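Local coordinates for PDZ domain protein (PDB 4L8N) that is of unknown function but binds magnesium and carries N- and C-terminal PDZ domains, modules that often bind protein C-termini, at residues 10-15 / 70-75; 52-57 / 77-82. One frame throughout, in Å; residues are numbered along the deposited sequence.

Contact 1 of 2, residues 10-15 / 70-75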
ATOM      1  N   CYS A  10      21.098  15.604  35.032  1.00 97.70           N
ATOM      2  CA  CYS A  10      19.804  16.248  34.816  1.00 96.39           C
ATOM      3  C   CYS A  10      19.226  15.937  33.456  1.00 99.09           C
ATOM      4  O   CYS A  10      19.948  15.690  32.485  1.00 99.90           O
ATOM      5  CB  CYS A  10      19.903  17.746  35.023  1.00 98.50           C
ATOM      6  SG  CYS A  10      20.633  18.200  36.599  1.00104.74           S
ATOM      7  N   ARG A  11      17.898  16.003  33.396  1.00 92.77           N
ATOM      8  CA  ARG A  11      17.076  15.669  32.245  1.00 89.42           C
ATOM      9  C   ARG A  11      15.888  16.597  32.172  1.00 90.53           C
ATOM     10  O   ARG A  11      15.461  17.157  33.186  1.00 90.79           O
ATOM     11  CB  ARG A  11      16.573  14.218  32.449  1.00 87.07           C
ATOM     12  CG  ARG A  11      16.326  13.395  31.193  1.00 97.86           C
ATOM     13  CD  ARG A  11      14.901  12.857  31.097  1.00106.07           C
ATOM     14  NE  ARG A  11      14.554  11.845  32.105  1.00116.39           N
ATOM     15  CZ  ARG A  11      13.763  12.059  33.158  1.00130.88           C
ATOM     16  NH1 ARG A  11      13.247  13.263  33.380  1.00117.48           N
ATOM     17  NH2 ARG A  11      13.491  11.072  34.002  1.00114.61           N
ATOM     18  N   LEU A  12      15.326  16.739  30.981  1.00 84.78           N
ATOM     19  CA  LEU A  12      14.066  17.444  30.823  1.00 82.40           C
ATOM     20  C   LEU A  12      13.041  16.357  30.601  1.00 80.56           C
ATOM     21  O   LEU A  12      13.364  15.312  30.029  1.00 78.75           O
ATOM     22  CB  LEU A  12      14.103  18.490  29.722  1.00 83.05           C
ATOM     23  CG  LEU A  12      14.810  19.773  30.128  1.00 89.70           C
ATOM     24  CD1 LEU A  12      16.263  19.745  29.688  1.00 91.69           C
ATOM     25  CD2 LEU A  12      14.073  21.007  29.610  1.00 90.59           C
ATOM     26  N   GLY A  13      11.852  16.541  31.153  1.00 73.84           N
ATOM     27  CA  GLY A  13      10.815  15.519  31.093  1.00 69.77           C
ATOM     28  C   GLY A  13      10.124  15.284  29.768  1.00 66.13           C
ATOM     29  O   GLY A  13       8.915  15.022  29.754  1.00 64.23           O
ATOM     30  N   PHE A  14      10.876  15.317  28.657  1.00 60.30           N
ATOM     31  CA  PHE A  14      10.311  15.070  27.325  1.00 58.65           C
ATOM     32  C   PHE A  14      11.360  14.676  26.307  1.00 64.58           C
ATOM     33  O   PHE A  14      12.515  15.071  26.435  1.00 66.39           O
ATOM     34  CB  PHE A  14       9.537  16.306  26.796  1.00 59.72           C
ATOM     35  CG  PHE A  14      10.336  17.588  26.701  1.00 61.97           C
ATOM     36  CD1 PHE A  14      11.148  17.843  25.596  1.00 65.66           C
ATOM     37  CD2 PHE A  14      10.227  18.566  27.680  1.00 63.22           C
ATOM     38  CE1 PHE A  14      11.893  19.023  25.513  1.00 67.79           C
ATOM     39  CE2 PHE A  14      10.955  19.752  27.588  1.00 67.62           C
ATOM     40  CZ  PHE A  14      11.795  19.971  26.511  1.00 66.96           C
ATOM     41  N   THR A  15      10.932  13.957  25.258  1.00 61.56           N
ATOM     42  CA  THR A  15      11.744  13.594  24.088  1.00 62.15           C
ATOM     43  C   THR A  15      11.274  14.486  22.936  1.00 67.66           C
ATOM     44  O   THR A  15      10.100  14.856  22.891  1.00 67.43           O
ATOM     45  CB  THR A  15      11.658  12.088  23.753  1.00 68.45           C
ATOM     46  OG1 THR A  15      10.334  11.732  23.366  1.00 63.33           O
ATOM     47  CG2 THR A  15      12.112  11.199  24.900  1.00 69.42           C
ATOM     48  N   LEU A  70      21.263  24.520  25.206  1.00 96.63           N
ATOM     49  CA  LEU A  70      20.415  25.650  25.570  1.00 95.65           C
ATOM     50  C   LEU A  70      19.197  25.194  26.362  1.00 97.92           C
ATOM     51  O   LEU A  70      18.679  25.951  27.185  1.00 98.25           O
ATOM     52  CB  LEU A  70      19.979  26.398  24.307  1.00 95.25           C
ATOM     53  CG  LEU A  70      20.075  27.916  24.370  1.00101.62           C
ATOM     54  CD1 LEU A  70      21.519  28.382  24.362  1.00104.16           C
ATOM     55  CD2 LEU A  70      19.329  28.547  23.220  1.00103.68           C
ATOM     56  N   LEU A  71      18.756  23.948  26.124  1.00 92.77           N
ATOM     57  CA  LEU A  71      17.627  23.327  26.809  1.00 90.76           C
ATOM     58  C   LEU A  71      18.040  22.778  28.167  1.00 97.61           C
ATOM     59  O   LEU A  71      17.188  22.665  29.050  1.00 96.94           O
ATOM     60  CB  LEU A  71      16.997  22.215  25.958  1.00 87.72           C
ATOM     61  CG  LEU A  71      15.940  22.670  24.968  1.00 89.83           C
ATOM     62  CD1 LEU A  71      15.569  21.547  24.038  1.00 87.69           C
ATOM     63  CD2 LEU A  71      14.706  23.234  25.679  1.00 89.32           C
ATOM     64  N   ASN A  72      19.340  22.448  28.344  1.00 96.05           N
ATOM     65  CA  ASN A  72      19.883  21.970  29.618  1.00 96.20           C
ATOM     66  C   ASN A  72      21.044  22.895  30.055  1.00101.97           C
ATOM     67  O   ASN A  72      22.211  22.491  29.955  1.00102.37           O
ATOM     68  CB  ASN A  72      20.320  20.506  29.524  1.00 95.66           C
ATOM     69  CG  ASN A  72      20.538  19.876  30.880  1.00119.31           C
ATOM     70  OD1 ASN A  72      19.609  19.347  31.509  1.00114.87           O
ATOM     71  ND2 ASN A  72      21.766  19.932  31.364  1.00109.27           N
ATOM     72  N   PRO A  73      20.762  24.149  30.510  1.00 99.93           N
ATOM     73  CA  PRO A  73      21.867  25.050  30.897  1.00102.76           C
ATOM     74  C   PRO A  73      22.601  24.581  32.149  1.00109.16           C
ATOM     75  O   PRO A  73      22.062  23.796  32.938  1.00105.79           O
ATOM     76  CB  PRO A  73      21.174  26.400  31.134  1.00105.10           C
ATOM     77  CG  PRO A  73      19.804  26.269  30.550  1.00107.06           C
ATOM     78  CD  PRO A  73      19.457  24.817  30.694  1.00100.38           C
ATOM     79  N   ALA A  74      23.852  25.048  32.312  1.00111.45           N
ATOM     80  CA  ALA A  74      24.673  24.688  33.470  1.00113.76           C
ATOM     81  C   ALA A  74      24.216  25.457  34.722  1.00121.36           C
ATOM     82  O   ALA A  74      23.695  24.836  35.661  1.00119.46           O
ATOM     83  CB  ALA A  74      26.145  24.943  33.180  1.00116.98           C
ATOM     84  N   GLY A  75      24.358  26.788  34.683  1.00122.60           N
ATOM     85  CA  GLY A  75      24.013  27.706  35.768  1.00125.18           C
ATOM     86  C   GLY A  75      22.540  27.756  36.126  1.00129.49           C
ATOM     87  O   GLY A  75      22.188  27.736  37.313  1.00130.00           O
TER

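Contact 2 of 2, residues 52-57 / 77-82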
ATOM      1  N   GLU A  52       9.186  27.353  20.442  1.00 66.53           N
ATOM      2  CA  GLU A  52       9.422  28.534  19.618  1.00 68.18           C
ATOM      3  C   GLU A  52      10.650  29.298  20.103  1.00 76.15           C
ATOM      4  O   GLU A  52      11.460  29.738  19.285  1.00 77.89           O
ATOM      5  CB  GLU A  52       8.186  29.452  19.602  1.00 69.52           C
ATOM      6  CG  GLU A  52       6.965  28.841  18.929  1.00 71.75           C
ATOM      7  CD  GLU A  52       6.945  28.820  17.415  1.00 87.39           C
ATOM      8  OE1 GLU A  52       7.824  29.455  16.787  1.00 88.87           O
ATOM      9  OE2 GLU A  52       6.022  28.187  16.853  1.00 78.71           O
ATOM     10  N   GLU A  53      10.758  29.496  21.429  1.00 73.95           N
ATOM     11  CA  GLU A  53      11.866  30.207  22.065  1.00 75.77           C
ATOM     12  C   GLU A  53      12.310  29.471  23.309  1.00 79.57           C
ATOM     13  O   GLU A  53      11.503  28.810  23.970  1.00 77.24           O
ATOM     14  CB  GLU A  53      11.510  31.670  22.435  1.00 78.96           C
ATOM     15  CG  GLU A  53      10.754  32.497  21.398  1.00 87.80           C
ATOM     16  CD  GLU A  53      10.309  33.887  21.834  1.00112.05           C
ATOM     17  OE1 GLU A  53      10.457  34.227  23.034  1.00104.70           O
ATOM     18  OE2 GLU A  53       9.805  34.638  20.966  1.00 99.35           O
ATOM     19  N   ILE A  54      13.602  29.588  23.626  1.00 78.36           N
ATOM     20  CA  ILE A  54      14.210  29.039  24.839  1.00 78.13           C
ATOM     21  C   ILE A  54      14.766  30.238  25.614  1.00 87.95           C
ATOM     22  O   ILE A  54      15.539  31.022  25.065  1.00 89.00           O
ATOM     23  CB  ILE A  54      15.289  27.954  24.545  1.00 79.13           C
ATOM     24  CG1 ILE A  54      14.731  26.832  23.631  1.00 76.29           C
ATOM     25  CG2 ILE A  54      15.888  27.402  25.853  1.00 77.95           C
ATOM     26  CD1 ILE A  54      15.784  25.904  22.954  1.00 81.68           C
ATOM     27  N   ASN A  55      14.323  30.407  26.864  1.00 87.91           N
ATOM     28  CA  ASN A  55      14.737  31.480  27.783  1.00 91.54           C
ATOM     29  C   ASN A  55      14.708  32.884  27.122  1.00 98.91           C
ATOM     30  O   ASN A  55      15.527  33.746  27.453  1.00101.19           O
ATOM     31  CB  ASN A  55      16.131  31.187  28.381  1.00 91.62           C
ATOM     32  CG  ASN A  55      16.180  30.011  29.323  1.00 98.97           C
ATOM     33  OD1 ASN A  55      15.325  29.843  30.200  1.00 89.35           O
ATOM     34  ND2 ASN A  55      17.224  29.206  29.193  1.00 89.41           N
ATOM     35  N   GLY A  56      13.749  33.081  26.216  1.00 95.37           N
ATOM     36  CA  GLY A  56      13.554  34.330  25.493  1.00 96.79           C
ATOM     37  C   GLY A  56      14.177  34.389  24.114  1.00102.28           C
ATOM     38  O   GLY A  56      13.817  35.280  23.332  1.00104.02           O
ATOM     39  N   VAL A  57      15.120  33.470  23.792  1.00 98.41           N
ATOM     40  CA  VAL A  57      15.760  33.479  22.464  1.00 98.90           C
ATOM     41  C   VAL A  57      15.014  32.537  21.474  1.00101.14           C
ATOM     42  O   VAL A  57      14.896  31.334  21.739  1.00 98.79           O
ATOM     43  CB  VAL A  57      17.306  33.225  22.465  1.00103.75           C
ATOM     44  CG1 VAL A  57      17.719  32.075  23.376  1.00102.42           C
ATOM     45  CG2 VAL A  57      17.857  33.024  21.050  1.00103.01           C
ATOM     46  N   ASN A  77      18.510  26.477  36.318  1.00117.28           N
ATOM     47  CA  ASN A  77      17.865  25.222  36.725  1.00113.49           C
ATOM     48  C   ASN A  77      16.447  25.089  36.142  1.00113.20           C
ATOM     49  O   ASN A  77      16.017  23.971  35.835  1.00110.08           O
ATOM     50  CB  ASN A  77      17.835  25.074  38.236  1.00111.26           C
ATOM     51  CG  ASN A  77      18.687  23.931  38.723  1.00121.01           C
ATOM     52  OD1 ASN A  77      19.592  23.446  38.027  1.00113.84           O
ATOM     53  ND2 ASN A  77      18.422  23.478  39.935  1.00107.38           N
ATOM     54  N   ASP A  78      15.731  26.226  36.006  1.00108.32           N
ATOM     55  CA  ASP A  78      14.379  26.284  35.462  1.00105.20           C
ATOM     56  C   ASP A  78      14.443  26.900  34.075  1.00103.69           C
ATOM     57  O   ASP A  78      14.945  28.018  33.939  1.00106.46           O
ATOM     58  CB  ASP A  78      13.447  27.079  36.408  1.00108.73           C
ATOM     59  CG  ASP A  78      12.898  26.296  37.606  1.00127.01           C
ATOM     60  OD1 ASP A  78      13.420  25.183  37.893  1.00127.30           O
ATOM     61  OD2 ASP A  78      11.966  26.805  38.275  1.00135.96           O
ATOM     62  N   VAL A  79      13.988  26.159  33.038  1.00 92.25           N
ATOM     63  CA  VAL A  79      14.013  26.613  31.641  1.00 89.44           C
ATOM     64  C   VAL A  79      12.652  27.186  31.257  1.00 89.35           C
ATOM     65  O   VAL A  79      11.640  26.476  31.316  1.00 87.37           O
ATOM     66  CB  VAL A  79      14.462  25.523  30.625  1.00 90.62           C
ATOM     67  CG1 VAL A  79      14.960  26.153  29.327  1.00 90.58           C
ATOM     68  CG2 VAL A  79      15.540  24.625  31.214  1.00 90.72           C
ATOM     69  N   LEU A  80      12.638  28.472  30.871  1.00 84.88           N
ATOM     70  CA  LEU A  80      11.443  29.165  30.404  1.00 83.63           C
ATOM     71  C   LEU A  80      11.273  28.890  28.901  1.00 86.50           C
ATOM     72  O   LEU A  80      12.171  29.175  28.095  1.00 87.32           O
ATOM     73  CB  LEU A  80      11.484  30.680  30.696  1.00 85.60           C
ATOM     74  CG  LEU A  80      10.211  31.463  30.328  1.00 88.87           C
ATOM     75  CD1 LEU A  80       8.981  30.954  31.099  1.00 86.99           C
ATOM     76  CD2 LEU A  80      10.397  32.940  30.550  1.00 91.92           C
ATOM     77  N   LEU A  81      10.120  28.317  28.535  1.00 79.13           N
ATOM     78  CA  LEU A  81       9.838  27.945  27.160  1.00 75.66           C
ATOM     79  C   LEU A  81       8.677  28.725  26.579  1.00 76.71           C
ATOM     80  O   LEU A  81       7.680  28.976  27.254  1.00 76.30           O
ATOM     81  CB  LEU A  81       9.523  26.442  27.131  1.00 72.94           C
ATOM     82  CG  LEU A  81      10.573  25.475  26.562  1.00 76.40           C
ATOM     83  CD1 LEU A  81      11.974  25.740  27.090  1.00 77.96           C
ATOM     84  CD2 LEU A  81      10.176  24.039  26.841  1.00 75.53           C
ATOM     85  N   THR A  82       8.822  29.121  25.328  1.00 72.28           N
ATOM     86  CA  THR A  82       7.766  29.755  24.559  1.00 71.75           C
ATOM     87  C   THR A  82       7.252  28.652  23.670  1.00 72.61           C
ATOM     88  O   THR A  82       7.994  28.167  22.815  1.00 71.49           O
ATOM     89  CB  THR A  82       8.272  30.989  23.818  1.00 82.34           C
ATOM     90  OG1 THR A  82       8.772  31.931  24.779  1.00 86.00           O
ATOM     91  CG2 THR A  82       7.193  31.628  22.943  1.00 78.59           C
TER
HETATM   92  O   HOH W   1      11.425  31.479  26.339  1.00 79.28           O

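Contact 1 of 2, residues 10-15 / 70-75
Leu12 lies with its branched end over the backbone at the end of helix 67-71, CD1 reaching to 3.1 Å from the carbonyl oxygen of Leu71 and CD2 to 3.6 Å from that same Leu71 O. Leu12 CG, anti to its own carbonyl carbon (chi1 -78°), is itself 3.9 Å from Leu71 O. The side chain of Asn72 crosses that of Leu12 obliquely, and Asn72 OD1 approaches Leu12 CD1 to 3.8 Å. OD1 also comes near the main chain of Cys10, though no hydrogen bond joins the two segments. On the other flank the tip of the Phe14 ring, CZ, is 4.5 Å from Leu71 CD2, which meets the ring at its edge. An alanine at Leu12 would lack CG and both methyls, and would probably leave a gap beside Leu71 O. Leu12-Gly13-Phe14 resembles the Leu-Gly-Phe of the PDZ carboxylate-binding loop, consistent with the contact lying where that loop meets the helix flanking the peptide groove in other PDZ domains. Arg11 pairs through its backbone with Asp98 of strand 91-101, Thr15 pairs with strand 29-34, and Phe14 touches Ile51 and Leu71 touches Ile54, both of strand 50-54.

Contact 2 of 2, residues 52-57 / 77-82
Glu52 and Glu53 both face Thr82, a classic beta bulge in an otherwise regular antiparallel pairing. Thr82 O accepts the N-H of Glu52 at 2.8 Å, nearly along the C=O axis, and takes a second, weak bond from Glu53 N at 3.4 Å. The return bond, Thr82 N to Glu53 O at 3.0 Å, is almost straight (N-H...O 176°). Beside it the side chains of Glu53 and Thr82 pack over each other, Glu53 CB lying 3.6 Å from Thr82 CB. The Thr82 hydroxyl is hydrogen-bonded to Gln92 of strand 91-101 and to a water, and Glu53 OE1 also lies 3.3 Å from Thr82 OG1; the carboxylate of Glu52 leads away, to Lys28 and Ser84. Ile54 and Leu81 form the next, non-hydrogen-bonded pair on the face against which Leu71 of helix 67-71 packs. There Ile54 CG2 rests 3.8 Å from Val79 CG1, the two side chains side by side and pointing the same way.

Strand 50-54 then leaves strand 78-84 in a type I' turn, Ile54 to Val57, which makes a two-residue beta hairpin with strand 57-58 in the six-stranded antiparallel sheet of the N-terminal PDZ domain. Asn55 prolongs the pairing into this turn: its N-H binds Leu80 O, and its amide oxygen stands in for a backbone carbonyl, accepting Leu80 N at 3.1 Å. A chi1 of -68° sets CG beside the backbone N; the side chain crosses that of Val79 at about a right angle, with ND2 near Val79 CG1, and the donor Leu80 N lies 35° out of the amide carbonyl plane. The water that Thr82 OG1 binds accepts Gly56 N at 2.8 Å and donates to Leu80 O, bridging the turn to the neighbouring strand.

How the contacts relate
The centres of contact 1 and contact 2 lie about 11 Å apart in the N-terminal PDZ domain, away from the annotated magnesium sites. Their segments alternate along the chain, in the order 10-15, 52-57, 70-75, 77-82, helix 67-71 and strand 78-84 being successive elements joined by a short loop. Both contacts reach the same antiparallel sheet: contact 2 joins two adjacent strands within it, whereas contact 1 brings the end of the helix against strand 8-18. They meet at that helix, where Leu71 CG packs 3.8 Å from Ile54 CD1 and Leu71 O lies close to Val79 CG2. Leu71, which also touches Leu81, thus joins the loop at 12-14, the helix and the sheet in one packed region of the PDZ fold.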